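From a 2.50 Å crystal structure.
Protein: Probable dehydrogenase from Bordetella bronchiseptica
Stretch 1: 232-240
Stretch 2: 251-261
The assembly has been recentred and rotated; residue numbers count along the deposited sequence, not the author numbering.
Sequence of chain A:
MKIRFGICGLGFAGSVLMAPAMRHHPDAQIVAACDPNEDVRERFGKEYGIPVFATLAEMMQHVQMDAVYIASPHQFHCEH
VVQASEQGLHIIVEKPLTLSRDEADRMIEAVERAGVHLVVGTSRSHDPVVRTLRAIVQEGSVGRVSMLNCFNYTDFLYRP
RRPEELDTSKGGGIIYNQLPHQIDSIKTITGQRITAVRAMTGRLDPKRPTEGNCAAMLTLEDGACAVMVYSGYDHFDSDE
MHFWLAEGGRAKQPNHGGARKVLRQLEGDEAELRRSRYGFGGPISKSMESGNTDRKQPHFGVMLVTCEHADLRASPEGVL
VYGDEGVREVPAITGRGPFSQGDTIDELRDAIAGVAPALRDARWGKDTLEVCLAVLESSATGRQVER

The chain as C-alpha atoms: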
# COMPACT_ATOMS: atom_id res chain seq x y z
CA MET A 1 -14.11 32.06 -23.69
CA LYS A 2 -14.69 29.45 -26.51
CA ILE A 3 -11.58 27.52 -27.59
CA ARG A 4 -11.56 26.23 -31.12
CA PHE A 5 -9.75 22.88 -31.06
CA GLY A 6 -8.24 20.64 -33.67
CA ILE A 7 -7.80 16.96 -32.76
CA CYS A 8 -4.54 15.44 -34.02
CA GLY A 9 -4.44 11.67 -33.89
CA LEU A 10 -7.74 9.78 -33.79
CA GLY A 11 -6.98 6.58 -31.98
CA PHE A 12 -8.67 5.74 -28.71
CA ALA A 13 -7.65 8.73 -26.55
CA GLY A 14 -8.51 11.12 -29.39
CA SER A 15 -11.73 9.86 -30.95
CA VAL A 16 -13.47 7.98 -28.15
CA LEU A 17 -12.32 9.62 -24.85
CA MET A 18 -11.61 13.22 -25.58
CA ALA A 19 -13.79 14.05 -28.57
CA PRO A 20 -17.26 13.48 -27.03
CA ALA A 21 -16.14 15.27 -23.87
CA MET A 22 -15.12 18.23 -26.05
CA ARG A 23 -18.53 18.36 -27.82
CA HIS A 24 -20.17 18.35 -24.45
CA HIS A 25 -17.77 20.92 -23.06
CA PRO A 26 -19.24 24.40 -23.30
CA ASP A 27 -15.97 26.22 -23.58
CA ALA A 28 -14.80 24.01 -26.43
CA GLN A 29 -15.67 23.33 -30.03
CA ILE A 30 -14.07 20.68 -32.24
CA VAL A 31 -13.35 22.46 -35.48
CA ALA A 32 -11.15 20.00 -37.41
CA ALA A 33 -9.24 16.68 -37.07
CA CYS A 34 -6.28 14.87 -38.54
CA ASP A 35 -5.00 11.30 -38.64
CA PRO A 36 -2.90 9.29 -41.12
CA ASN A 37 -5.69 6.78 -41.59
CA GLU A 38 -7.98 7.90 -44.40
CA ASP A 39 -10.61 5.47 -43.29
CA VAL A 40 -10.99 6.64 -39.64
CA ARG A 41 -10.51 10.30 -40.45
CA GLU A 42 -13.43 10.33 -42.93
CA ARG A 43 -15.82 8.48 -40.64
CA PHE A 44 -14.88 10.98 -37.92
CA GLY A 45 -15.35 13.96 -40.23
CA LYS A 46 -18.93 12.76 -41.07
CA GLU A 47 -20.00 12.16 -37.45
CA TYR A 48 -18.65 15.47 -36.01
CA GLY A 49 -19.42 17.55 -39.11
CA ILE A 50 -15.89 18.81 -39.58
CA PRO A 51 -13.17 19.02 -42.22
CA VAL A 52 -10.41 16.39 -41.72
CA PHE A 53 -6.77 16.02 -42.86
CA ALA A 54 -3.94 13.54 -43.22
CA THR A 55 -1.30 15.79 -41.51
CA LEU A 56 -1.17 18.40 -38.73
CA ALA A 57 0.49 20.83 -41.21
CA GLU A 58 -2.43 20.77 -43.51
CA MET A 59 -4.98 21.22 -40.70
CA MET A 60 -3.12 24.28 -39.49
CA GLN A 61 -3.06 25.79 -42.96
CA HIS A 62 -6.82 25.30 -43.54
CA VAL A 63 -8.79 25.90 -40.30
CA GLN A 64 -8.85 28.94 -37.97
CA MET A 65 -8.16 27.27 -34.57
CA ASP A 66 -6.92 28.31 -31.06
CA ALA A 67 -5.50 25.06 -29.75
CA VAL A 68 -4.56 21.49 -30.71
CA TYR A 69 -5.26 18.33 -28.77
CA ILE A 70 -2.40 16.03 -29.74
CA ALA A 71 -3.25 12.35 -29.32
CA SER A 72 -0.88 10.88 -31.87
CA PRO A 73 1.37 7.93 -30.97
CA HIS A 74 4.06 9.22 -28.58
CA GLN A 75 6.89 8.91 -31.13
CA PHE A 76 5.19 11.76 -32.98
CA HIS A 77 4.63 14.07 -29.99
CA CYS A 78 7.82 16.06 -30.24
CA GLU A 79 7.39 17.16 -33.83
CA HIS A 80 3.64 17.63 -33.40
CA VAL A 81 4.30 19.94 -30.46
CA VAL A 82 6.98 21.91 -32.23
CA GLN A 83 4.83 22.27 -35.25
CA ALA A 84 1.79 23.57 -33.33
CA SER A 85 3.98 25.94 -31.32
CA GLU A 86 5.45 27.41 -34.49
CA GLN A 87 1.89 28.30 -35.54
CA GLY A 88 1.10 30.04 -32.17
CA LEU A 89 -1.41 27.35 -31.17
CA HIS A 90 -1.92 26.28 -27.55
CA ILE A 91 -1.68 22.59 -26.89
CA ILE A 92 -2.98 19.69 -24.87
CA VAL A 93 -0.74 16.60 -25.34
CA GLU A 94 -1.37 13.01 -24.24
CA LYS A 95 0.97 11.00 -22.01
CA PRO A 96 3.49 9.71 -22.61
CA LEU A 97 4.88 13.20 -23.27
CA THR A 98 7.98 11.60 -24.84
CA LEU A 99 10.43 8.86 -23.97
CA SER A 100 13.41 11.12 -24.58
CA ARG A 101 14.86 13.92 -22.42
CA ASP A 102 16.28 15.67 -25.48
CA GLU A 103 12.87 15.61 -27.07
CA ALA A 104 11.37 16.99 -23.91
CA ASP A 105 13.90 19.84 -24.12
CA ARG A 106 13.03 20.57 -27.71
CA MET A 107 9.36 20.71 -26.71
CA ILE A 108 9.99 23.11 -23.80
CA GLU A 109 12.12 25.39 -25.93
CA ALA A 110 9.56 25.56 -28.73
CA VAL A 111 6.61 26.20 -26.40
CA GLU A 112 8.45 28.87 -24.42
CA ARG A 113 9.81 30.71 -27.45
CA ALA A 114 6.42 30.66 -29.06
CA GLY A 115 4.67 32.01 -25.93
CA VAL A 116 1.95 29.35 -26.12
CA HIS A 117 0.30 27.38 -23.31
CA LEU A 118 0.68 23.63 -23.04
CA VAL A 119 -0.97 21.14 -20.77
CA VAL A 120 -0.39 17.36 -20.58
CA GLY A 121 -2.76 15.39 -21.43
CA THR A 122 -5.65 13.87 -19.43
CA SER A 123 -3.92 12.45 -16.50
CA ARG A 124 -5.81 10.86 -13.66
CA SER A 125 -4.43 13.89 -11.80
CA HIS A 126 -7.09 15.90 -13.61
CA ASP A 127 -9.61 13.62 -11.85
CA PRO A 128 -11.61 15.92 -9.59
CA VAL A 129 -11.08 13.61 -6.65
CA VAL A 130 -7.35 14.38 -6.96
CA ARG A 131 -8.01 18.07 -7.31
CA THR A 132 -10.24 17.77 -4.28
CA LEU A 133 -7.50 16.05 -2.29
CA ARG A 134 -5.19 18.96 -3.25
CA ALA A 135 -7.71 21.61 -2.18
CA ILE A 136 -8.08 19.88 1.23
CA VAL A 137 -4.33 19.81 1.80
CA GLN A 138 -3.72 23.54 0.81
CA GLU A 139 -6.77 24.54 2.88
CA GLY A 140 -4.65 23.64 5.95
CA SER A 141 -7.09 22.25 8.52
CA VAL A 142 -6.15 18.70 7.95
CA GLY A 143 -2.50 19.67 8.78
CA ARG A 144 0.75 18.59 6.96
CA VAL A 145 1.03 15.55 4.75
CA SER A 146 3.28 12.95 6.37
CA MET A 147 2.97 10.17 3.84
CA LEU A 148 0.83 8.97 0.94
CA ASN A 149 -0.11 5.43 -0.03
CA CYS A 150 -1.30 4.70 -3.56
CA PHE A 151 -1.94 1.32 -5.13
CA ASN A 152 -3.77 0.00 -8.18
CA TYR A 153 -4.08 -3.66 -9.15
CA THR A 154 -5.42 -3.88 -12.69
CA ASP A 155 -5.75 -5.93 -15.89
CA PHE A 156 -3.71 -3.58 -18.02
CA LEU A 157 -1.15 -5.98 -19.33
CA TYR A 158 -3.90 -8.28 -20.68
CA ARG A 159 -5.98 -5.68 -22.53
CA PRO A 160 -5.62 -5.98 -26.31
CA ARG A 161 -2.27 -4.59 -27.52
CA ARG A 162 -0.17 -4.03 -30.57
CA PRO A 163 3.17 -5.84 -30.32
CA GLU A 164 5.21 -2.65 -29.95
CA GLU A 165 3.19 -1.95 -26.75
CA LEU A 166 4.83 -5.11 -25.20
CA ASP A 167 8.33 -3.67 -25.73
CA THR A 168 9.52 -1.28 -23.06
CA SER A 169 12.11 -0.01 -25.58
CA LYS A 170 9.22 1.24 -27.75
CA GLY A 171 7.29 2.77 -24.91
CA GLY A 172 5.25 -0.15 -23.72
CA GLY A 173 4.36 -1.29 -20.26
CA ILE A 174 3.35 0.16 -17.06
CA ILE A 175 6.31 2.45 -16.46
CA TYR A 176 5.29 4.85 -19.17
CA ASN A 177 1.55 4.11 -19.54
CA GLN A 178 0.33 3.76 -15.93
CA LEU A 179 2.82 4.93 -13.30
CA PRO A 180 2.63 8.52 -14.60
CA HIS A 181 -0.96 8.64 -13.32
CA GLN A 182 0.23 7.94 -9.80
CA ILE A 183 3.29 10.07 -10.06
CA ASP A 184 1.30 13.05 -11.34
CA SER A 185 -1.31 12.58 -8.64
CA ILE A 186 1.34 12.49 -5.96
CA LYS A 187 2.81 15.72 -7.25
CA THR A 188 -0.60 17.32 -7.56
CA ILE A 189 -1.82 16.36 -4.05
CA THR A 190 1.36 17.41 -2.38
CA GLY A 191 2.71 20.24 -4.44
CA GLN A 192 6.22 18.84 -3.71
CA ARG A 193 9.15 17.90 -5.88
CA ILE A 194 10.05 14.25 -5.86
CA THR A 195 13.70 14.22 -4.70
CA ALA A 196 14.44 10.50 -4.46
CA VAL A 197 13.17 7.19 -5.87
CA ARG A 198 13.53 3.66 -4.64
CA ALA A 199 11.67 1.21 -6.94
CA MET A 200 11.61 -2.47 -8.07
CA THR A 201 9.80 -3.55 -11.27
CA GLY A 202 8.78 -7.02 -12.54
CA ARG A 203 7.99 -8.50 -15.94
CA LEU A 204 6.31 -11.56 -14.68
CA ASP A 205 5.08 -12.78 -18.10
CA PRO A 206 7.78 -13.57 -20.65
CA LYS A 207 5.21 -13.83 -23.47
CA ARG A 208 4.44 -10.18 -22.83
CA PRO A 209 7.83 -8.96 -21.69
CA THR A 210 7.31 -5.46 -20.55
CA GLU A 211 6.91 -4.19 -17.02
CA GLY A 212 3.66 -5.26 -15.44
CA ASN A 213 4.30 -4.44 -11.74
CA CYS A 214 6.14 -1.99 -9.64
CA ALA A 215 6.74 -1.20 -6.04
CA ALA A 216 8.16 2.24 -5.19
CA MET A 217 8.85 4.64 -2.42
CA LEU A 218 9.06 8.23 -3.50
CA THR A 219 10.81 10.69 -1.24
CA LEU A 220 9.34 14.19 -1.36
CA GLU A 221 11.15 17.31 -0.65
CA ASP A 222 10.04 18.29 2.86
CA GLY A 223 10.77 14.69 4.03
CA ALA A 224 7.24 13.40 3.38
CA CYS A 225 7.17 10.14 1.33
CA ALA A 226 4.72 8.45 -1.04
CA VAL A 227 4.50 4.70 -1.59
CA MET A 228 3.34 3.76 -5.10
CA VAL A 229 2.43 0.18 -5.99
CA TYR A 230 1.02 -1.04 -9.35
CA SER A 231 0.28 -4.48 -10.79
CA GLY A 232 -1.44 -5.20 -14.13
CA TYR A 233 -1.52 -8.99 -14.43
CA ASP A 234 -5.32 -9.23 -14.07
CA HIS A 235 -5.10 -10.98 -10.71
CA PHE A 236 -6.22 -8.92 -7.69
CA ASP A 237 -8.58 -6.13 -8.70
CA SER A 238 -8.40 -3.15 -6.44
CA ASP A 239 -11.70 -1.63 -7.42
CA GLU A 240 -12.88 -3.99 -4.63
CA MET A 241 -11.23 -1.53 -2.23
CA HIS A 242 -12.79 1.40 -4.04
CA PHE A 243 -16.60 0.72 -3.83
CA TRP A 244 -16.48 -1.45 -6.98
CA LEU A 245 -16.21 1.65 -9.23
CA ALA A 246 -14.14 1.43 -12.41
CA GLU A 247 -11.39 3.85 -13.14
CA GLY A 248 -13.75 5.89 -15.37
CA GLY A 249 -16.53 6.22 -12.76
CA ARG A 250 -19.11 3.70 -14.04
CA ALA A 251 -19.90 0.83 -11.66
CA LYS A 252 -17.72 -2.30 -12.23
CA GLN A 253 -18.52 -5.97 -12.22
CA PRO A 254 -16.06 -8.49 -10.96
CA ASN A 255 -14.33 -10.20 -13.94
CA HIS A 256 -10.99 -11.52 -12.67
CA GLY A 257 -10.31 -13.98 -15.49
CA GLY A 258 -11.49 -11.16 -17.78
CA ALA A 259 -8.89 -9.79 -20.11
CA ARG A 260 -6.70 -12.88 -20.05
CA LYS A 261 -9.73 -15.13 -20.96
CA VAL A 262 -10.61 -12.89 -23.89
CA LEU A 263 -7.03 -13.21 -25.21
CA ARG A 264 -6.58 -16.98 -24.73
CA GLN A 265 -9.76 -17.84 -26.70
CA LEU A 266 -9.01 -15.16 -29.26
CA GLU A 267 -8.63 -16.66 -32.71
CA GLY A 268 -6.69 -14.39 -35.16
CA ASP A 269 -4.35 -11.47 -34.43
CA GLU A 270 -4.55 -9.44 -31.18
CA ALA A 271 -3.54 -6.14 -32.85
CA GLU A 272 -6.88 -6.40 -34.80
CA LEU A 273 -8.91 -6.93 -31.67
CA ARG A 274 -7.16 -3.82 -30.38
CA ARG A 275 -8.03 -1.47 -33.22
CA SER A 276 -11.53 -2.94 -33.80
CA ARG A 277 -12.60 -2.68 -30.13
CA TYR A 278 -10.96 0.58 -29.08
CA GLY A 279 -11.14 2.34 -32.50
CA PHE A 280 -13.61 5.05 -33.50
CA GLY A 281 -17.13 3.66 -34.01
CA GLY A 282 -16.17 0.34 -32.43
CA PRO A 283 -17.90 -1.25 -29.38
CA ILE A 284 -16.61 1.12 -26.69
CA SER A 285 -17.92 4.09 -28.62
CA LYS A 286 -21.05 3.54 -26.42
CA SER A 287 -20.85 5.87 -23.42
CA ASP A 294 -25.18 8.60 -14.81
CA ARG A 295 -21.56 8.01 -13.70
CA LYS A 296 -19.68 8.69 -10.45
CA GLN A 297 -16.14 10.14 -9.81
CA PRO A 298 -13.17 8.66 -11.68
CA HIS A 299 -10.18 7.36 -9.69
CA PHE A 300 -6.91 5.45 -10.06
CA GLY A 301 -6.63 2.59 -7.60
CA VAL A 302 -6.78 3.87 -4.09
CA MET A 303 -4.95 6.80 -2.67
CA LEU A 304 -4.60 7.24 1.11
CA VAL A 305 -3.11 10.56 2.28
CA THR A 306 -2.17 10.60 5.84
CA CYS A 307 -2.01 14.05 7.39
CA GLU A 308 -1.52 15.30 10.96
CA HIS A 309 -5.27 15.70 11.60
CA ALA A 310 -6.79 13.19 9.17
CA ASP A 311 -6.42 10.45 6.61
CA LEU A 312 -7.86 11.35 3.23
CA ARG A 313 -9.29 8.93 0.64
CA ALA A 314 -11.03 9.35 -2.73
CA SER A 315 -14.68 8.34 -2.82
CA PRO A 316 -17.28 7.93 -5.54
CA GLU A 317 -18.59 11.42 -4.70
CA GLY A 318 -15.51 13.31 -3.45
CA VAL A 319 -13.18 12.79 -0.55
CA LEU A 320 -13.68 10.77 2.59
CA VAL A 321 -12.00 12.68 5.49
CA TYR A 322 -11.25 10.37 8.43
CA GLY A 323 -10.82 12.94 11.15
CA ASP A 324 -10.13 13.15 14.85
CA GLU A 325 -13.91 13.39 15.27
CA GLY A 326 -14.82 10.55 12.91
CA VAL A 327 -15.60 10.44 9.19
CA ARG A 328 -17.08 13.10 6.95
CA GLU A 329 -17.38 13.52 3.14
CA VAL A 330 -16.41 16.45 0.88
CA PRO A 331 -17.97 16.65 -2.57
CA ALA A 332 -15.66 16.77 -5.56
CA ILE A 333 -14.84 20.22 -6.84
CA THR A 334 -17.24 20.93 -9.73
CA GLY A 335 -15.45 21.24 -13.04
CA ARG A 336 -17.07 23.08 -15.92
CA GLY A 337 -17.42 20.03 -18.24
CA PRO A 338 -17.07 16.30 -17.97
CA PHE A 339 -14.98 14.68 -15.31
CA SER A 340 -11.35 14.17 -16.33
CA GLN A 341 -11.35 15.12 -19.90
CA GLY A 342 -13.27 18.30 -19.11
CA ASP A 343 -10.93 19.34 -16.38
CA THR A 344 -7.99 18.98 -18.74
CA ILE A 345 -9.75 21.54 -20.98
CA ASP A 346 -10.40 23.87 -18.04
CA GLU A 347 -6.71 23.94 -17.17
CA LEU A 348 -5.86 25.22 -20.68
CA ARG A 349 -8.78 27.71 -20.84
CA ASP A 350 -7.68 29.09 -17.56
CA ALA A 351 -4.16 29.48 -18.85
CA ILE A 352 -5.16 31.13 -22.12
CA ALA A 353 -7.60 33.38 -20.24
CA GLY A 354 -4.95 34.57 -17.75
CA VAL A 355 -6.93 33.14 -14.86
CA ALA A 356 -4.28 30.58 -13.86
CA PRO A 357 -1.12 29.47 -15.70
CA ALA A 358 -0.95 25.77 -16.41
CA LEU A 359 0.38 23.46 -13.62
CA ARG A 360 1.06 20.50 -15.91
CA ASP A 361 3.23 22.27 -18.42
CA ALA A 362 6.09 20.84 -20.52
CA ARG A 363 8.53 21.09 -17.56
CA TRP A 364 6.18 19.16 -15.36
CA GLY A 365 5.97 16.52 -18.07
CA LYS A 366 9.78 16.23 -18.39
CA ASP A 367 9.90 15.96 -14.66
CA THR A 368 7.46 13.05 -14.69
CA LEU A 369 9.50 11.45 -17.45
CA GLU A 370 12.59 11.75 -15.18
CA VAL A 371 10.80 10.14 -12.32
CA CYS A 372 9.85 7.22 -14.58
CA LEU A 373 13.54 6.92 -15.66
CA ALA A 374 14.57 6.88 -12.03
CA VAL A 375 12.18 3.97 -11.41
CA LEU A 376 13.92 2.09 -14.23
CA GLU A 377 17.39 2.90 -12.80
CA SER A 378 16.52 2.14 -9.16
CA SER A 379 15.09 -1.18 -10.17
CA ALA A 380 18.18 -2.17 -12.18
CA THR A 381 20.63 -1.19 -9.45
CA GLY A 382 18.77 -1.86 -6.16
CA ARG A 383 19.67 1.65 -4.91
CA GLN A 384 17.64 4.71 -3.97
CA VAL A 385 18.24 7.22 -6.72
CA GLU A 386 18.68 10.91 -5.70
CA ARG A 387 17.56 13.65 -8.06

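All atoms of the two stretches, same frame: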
# COMPACT_ATOMS: atom_id res chain seq x y z
N GLY A 232 -0.54 -5.21 -12.97
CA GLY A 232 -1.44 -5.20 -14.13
C GLY A 232 -1.73 -6.57 -14.69
O GLY A 232 -2.20 -6.68 -15.81
N TYR A 233 -1.48 -7.62 -13.91
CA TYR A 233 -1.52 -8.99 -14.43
C TYR A 233 -2.92 -9.59 -14.41
O TYR A 233 -3.10 -10.78 -14.70
CB TYR A 233 -0.51 -9.86 -13.67
CG TYR A 233 0.94 -9.36 -13.83
CD1 TYR A 233 1.60 -9.45 -15.05
CD2 TYR A 233 1.63 -8.80 -12.76
CE1 TYR A 233 2.92 -8.99 -15.21
CE2 TYR A 233 2.96 -8.31 -12.91
CZ TYR A 233 3.58 -8.41 -14.14
OH TYR A 233 4.86 -7.96 -14.29
N ASP A 234 -3.93 -8.78 -14.09
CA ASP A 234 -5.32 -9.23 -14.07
C ASP A 234 -5.58 -10.27 -12.98
O ASP A 234 -6.39 -11.22 -13.17
CB ASP A 234 -5.74 -9.81 -15.42
CG ASP A 234 -7.25 -9.92 -15.56
OD1 ASP A 234 -7.71 -10.39 -16.63
OD2 ASP A 234 -7.98 -9.54 -14.59
N HIS A 235 -4.91 -10.09 -11.84
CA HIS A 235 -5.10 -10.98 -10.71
C HIS A 235 -5.94 -10.20 -9.72
O HIS A 235 -7.11 -10.02 -9.95
CB HIS A 235 -3.78 -11.41 -10.15
CG HIS A 235 -3.04 -12.36 -11.04
ND1 HIS A 235 -1.66 -12.46 -11.03
CD2 HIS A 235 -3.49 -13.24 -11.96
CE1 HIS A 235 -1.29 -13.38 -11.90
NE2 HIS A 235 -2.38 -13.87 -12.48
N PHE A 236 -5.38 -9.69 -8.62
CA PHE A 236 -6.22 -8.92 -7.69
C PHE A 236 -6.79 -7.75 -8.48
O PHE A 236 -6.17 -7.29 -9.46
CB PHE A 236 -5.47 -8.45 -6.45
CG PHE A 236 -6.33 -7.68 -5.49
CD1 PHE A 236 -7.46 -8.24 -4.95
CD2 PHE A 236 -6.05 -6.39 -5.17
CE1 PHE A 236 -8.25 -7.54 -4.08
CE2 PHE A 236 -6.86 -5.69 -4.31
CZ PHE A 236 -7.96 -6.27 -3.76
N ASP A 237 -7.97 -7.29 -8.07
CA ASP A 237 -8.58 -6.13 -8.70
C ASP A 237 -9.00 -5.19 -7.62
O ASP A 237 -9.93 -5.49 -6.87
CB ASP A 237 -9.79 -6.52 -9.53
CG ASP A 237 -10.55 -5.31 -10.06
OD1 ASP A 237 -10.17 -4.14 -9.75
OD2 ASP A 237 -11.56 -5.52 -10.79
N SER A 238 -8.32 -4.05 -7.58
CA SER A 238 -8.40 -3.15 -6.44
C SER A 238 -9.63 -2.27 -6.45
O SER A 238 -9.87 -1.54 -5.51
CB SER A 238 -7.10 -2.29 -6.30
OG SER A 238 -6.57 -1.86 -7.54
N ASP A 239 -10.44 -2.33 -7.49
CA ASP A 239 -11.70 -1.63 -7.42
C ASP A 239 -12.57 -2.22 -6.27
O ASP A 239 -13.44 -1.53 -5.71
CB ASP A 239 -12.40 -1.64 -8.77
CG ASP A 239 -11.57 -0.92 -9.89
OD1 ASP A 239 -10.77 -0.01 -9.58
OD2 ASP A 239 -11.79 -1.28 -11.08
N GLU A 240 -12.29 -3.46 -5.86
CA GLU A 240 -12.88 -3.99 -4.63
C GLU A 240 -12.64 -3.08 -3.42
O GLU A 240 -13.42 -3.06 -2.51
CB GLU A 240 -12.35 -5.38 -4.32
CG GLU A 240 -13.07 -6.03 -3.13
CD GLU A 240 -12.80 -7.51 -3.01
OE1 GLU A 240 -12.25 -8.10 -3.96
OE2 GLU A 240 -13.10 -8.10 -1.94
N ALA A 251 -20.01 1.98 -12.57
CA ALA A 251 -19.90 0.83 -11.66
C ALA A 251 -19.25 -0.37 -12.36
O ALA A 251 -19.42 -0.54 -13.55
CB ALA A 251 -21.25 0.47 -11.11
N LYS A 252 -18.48 -1.18 -11.63
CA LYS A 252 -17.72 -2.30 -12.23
C LYS A 252 -18.26 -3.61 -11.74
O LYS A 252 -18.79 -3.71 -10.62
CB LYS A 252 -16.20 -2.27 -11.84
CG LYS A 252 -15.21 -2.77 -12.97
CD LYS A 252 -14.03 -3.58 -12.44
CE LYS A 252 -12.82 -3.64 -13.43
NZ LYS A 252 -11.52 -3.83 -12.64
N GLN A 253 -18.09 -4.64 -12.57
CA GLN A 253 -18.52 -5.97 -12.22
C GLN A 253 -17.26 -6.82 -12.08
O GLN A 253 -16.34 -6.74 -12.89
CB GLN A 253 -19.58 -6.58 -13.20
CG GLN A 253 -19.37 -6.26 -14.72
CD GLN A 253 -20.69 -6.14 -15.53
OE1 GLN A 253 -21.62 -6.95 -15.38
NE2 GLN A 253 -20.76 -5.14 -16.41
N PRO A 254 -17.22 -7.64 -11.03
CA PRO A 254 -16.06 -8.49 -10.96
C PRO A 254 -15.88 -9.33 -12.24
O PRO A 254 -16.85 -9.92 -12.72
CB PRO A 254 -16.37 -9.35 -9.74
CG PRO A 254 -17.24 -8.47 -8.88
CD PRO A 254 -18.07 -7.71 -9.83
N ASN A 255 -14.67 -9.38 -12.77
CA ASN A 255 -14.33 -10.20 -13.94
C ASN A 255 -12.82 -10.62 -13.94
O ASN A 255 -12.07 -10.40 -14.88
CB ASN A 255 -14.72 -9.45 -15.23
CG ASN A 255 -14.81 -10.37 -16.48
OD1 ASN A 255 -15.41 -11.44 -16.47
ND2 ASN A 255 -14.20 -9.92 -17.56
N HIS A 256 -12.39 -11.27 -12.88
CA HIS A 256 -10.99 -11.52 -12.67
C HIS A 256 -10.28 -12.29 -13.81
O HIS A 256 -9.26 -11.89 -14.33
CB HIS A 256 -10.82 -12.18 -11.33
CG HIS A 256 -11.38 -11.37 -10.19
ND1 HIS A 256 -10.61 -10.55 -9.41
CD2 HIS A 256 -12.64 -11.27 -9.71
CE1 HIS A 256 -11.36 -9.98 -8.49
NE2 HIS A 256 -12.60 -10.41 -8.64
N GLY A 257 -10.81 -13.40 -14.22
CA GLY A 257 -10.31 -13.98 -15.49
C GLY A 257 -10.20 -12.93 -16.61
O GLY A 257 -9.20 -12.84 -17.34
N GLY A 258 -11.24 -12.12 -16.69
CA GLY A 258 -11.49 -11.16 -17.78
C GLY A 258 -10.61 -11.07 -19.00
O GLY A 258 -10.85 -11.76 -19.99
N ALA A 259 -9.61 -10.20 -18.93
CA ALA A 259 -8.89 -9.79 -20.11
C ALA A 259 -8.00 -10.90 -20.61
O ALA A 259 -7.74 -10.98 -21.80
CB ALA A 259 -8.07 -8.49 -19.81
N ARG A 260 -7.50 -11.72 -19.70
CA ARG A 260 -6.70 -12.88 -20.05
C ARG A 260 -7.55 -14.00 -20.74
O ARG A 260 -7.07 -14.65 -21.67
CB ARG A 260 -5.99 -13.43 -18.80
CG ARG A 260 -5.08 -14.63 -19.10
CD ARG A 260 -4.59 -15.39 -17.84
NE ARG A 260 -3.50 -14.67 -17.17
CZ ARG A 260 -3.66 -13.74 -16.23
NH1 ARG A 260 -4.88 -13.42 -15.81
NH2 ARG A 260 -2.57 -13.16 -15.69
N LYS A 261 -8.79 -14.21 -20.29
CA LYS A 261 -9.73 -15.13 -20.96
C LYS A 261 -9.93 -14.67 -22.40
O LYS A 261 -9.66 -15.41 -23.34
CB LYS A 261 -11.08 -15.16 -20.23
CG LYS A 261 -11.99 -16.39 -20.48
CD LYS A 261 -13.39 -16.30 -19.76
CE LYS A 261 -13.34 -15.53 -18.36
NZ LYS A 261 -12.48 -16.15 -17.23
O HOH W 1 -10.73 -7.94 -15.08

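What does Asp-234, the residue with the most surface covered here, do with its carboxylate? Its CA-to-CB bond points toward the second stretch, and the t rotamer carries the acid to the backbone of Ala-259 and Arg-260, which are helical. There Asp-234 OD1 accepts a hydrogen bond from Ala-259 N at 3.0 Å and a weak one from Arg-260 N at 3.4 Å, so one oxygen meets two successive backbone amides. Asp-234 OD1 also lies 3.0 Å from Gly-257 O, a pair of acceptors that is not hydrogen-bonded.

How does His-256 pack, given that it covers almost as much? Its CA-to-CB bond runs sideways, but the m rotamer brings the imidazole nearer to the first stretch. His-235 O sits at the ring's edge, near its plane, 3.6 Å from His-256 ND1, while Asp-237 CB lies 3.9 Å from His-256 CE1.

What holds Arg-260 in place? Its CA-to-CB bond points toward the first stretch, and NH2 of Arg-260 donates a hydrogen bond to Tyr-233 O at 2.6 Å, with that oxygen near the guanidinium plane. The charge of Asp-234 is close as well, Asp-234 OD1 being 4.2 Å from Arg-260 NH1, but it lies well out of that plane, so no N-H points at it. His-235 NE2 approaches Arg-260 NH2 to 3.3 Å at an angle too poor for a hydrogen bond.

Where else are the stretches tied? Lys-252 reaches between two acids, its NZ forming salt bridges with Asp-237 OD2 at 2.5 Å and Asp-239 OD2 at 3.0 Å. Asp-237 uses its other oxygen within its own stretch: Asp-239 N donates to Asp-237 OD1 at 2.9 Å, linking the backbone of Asp-239 to the side chain of Asp-237.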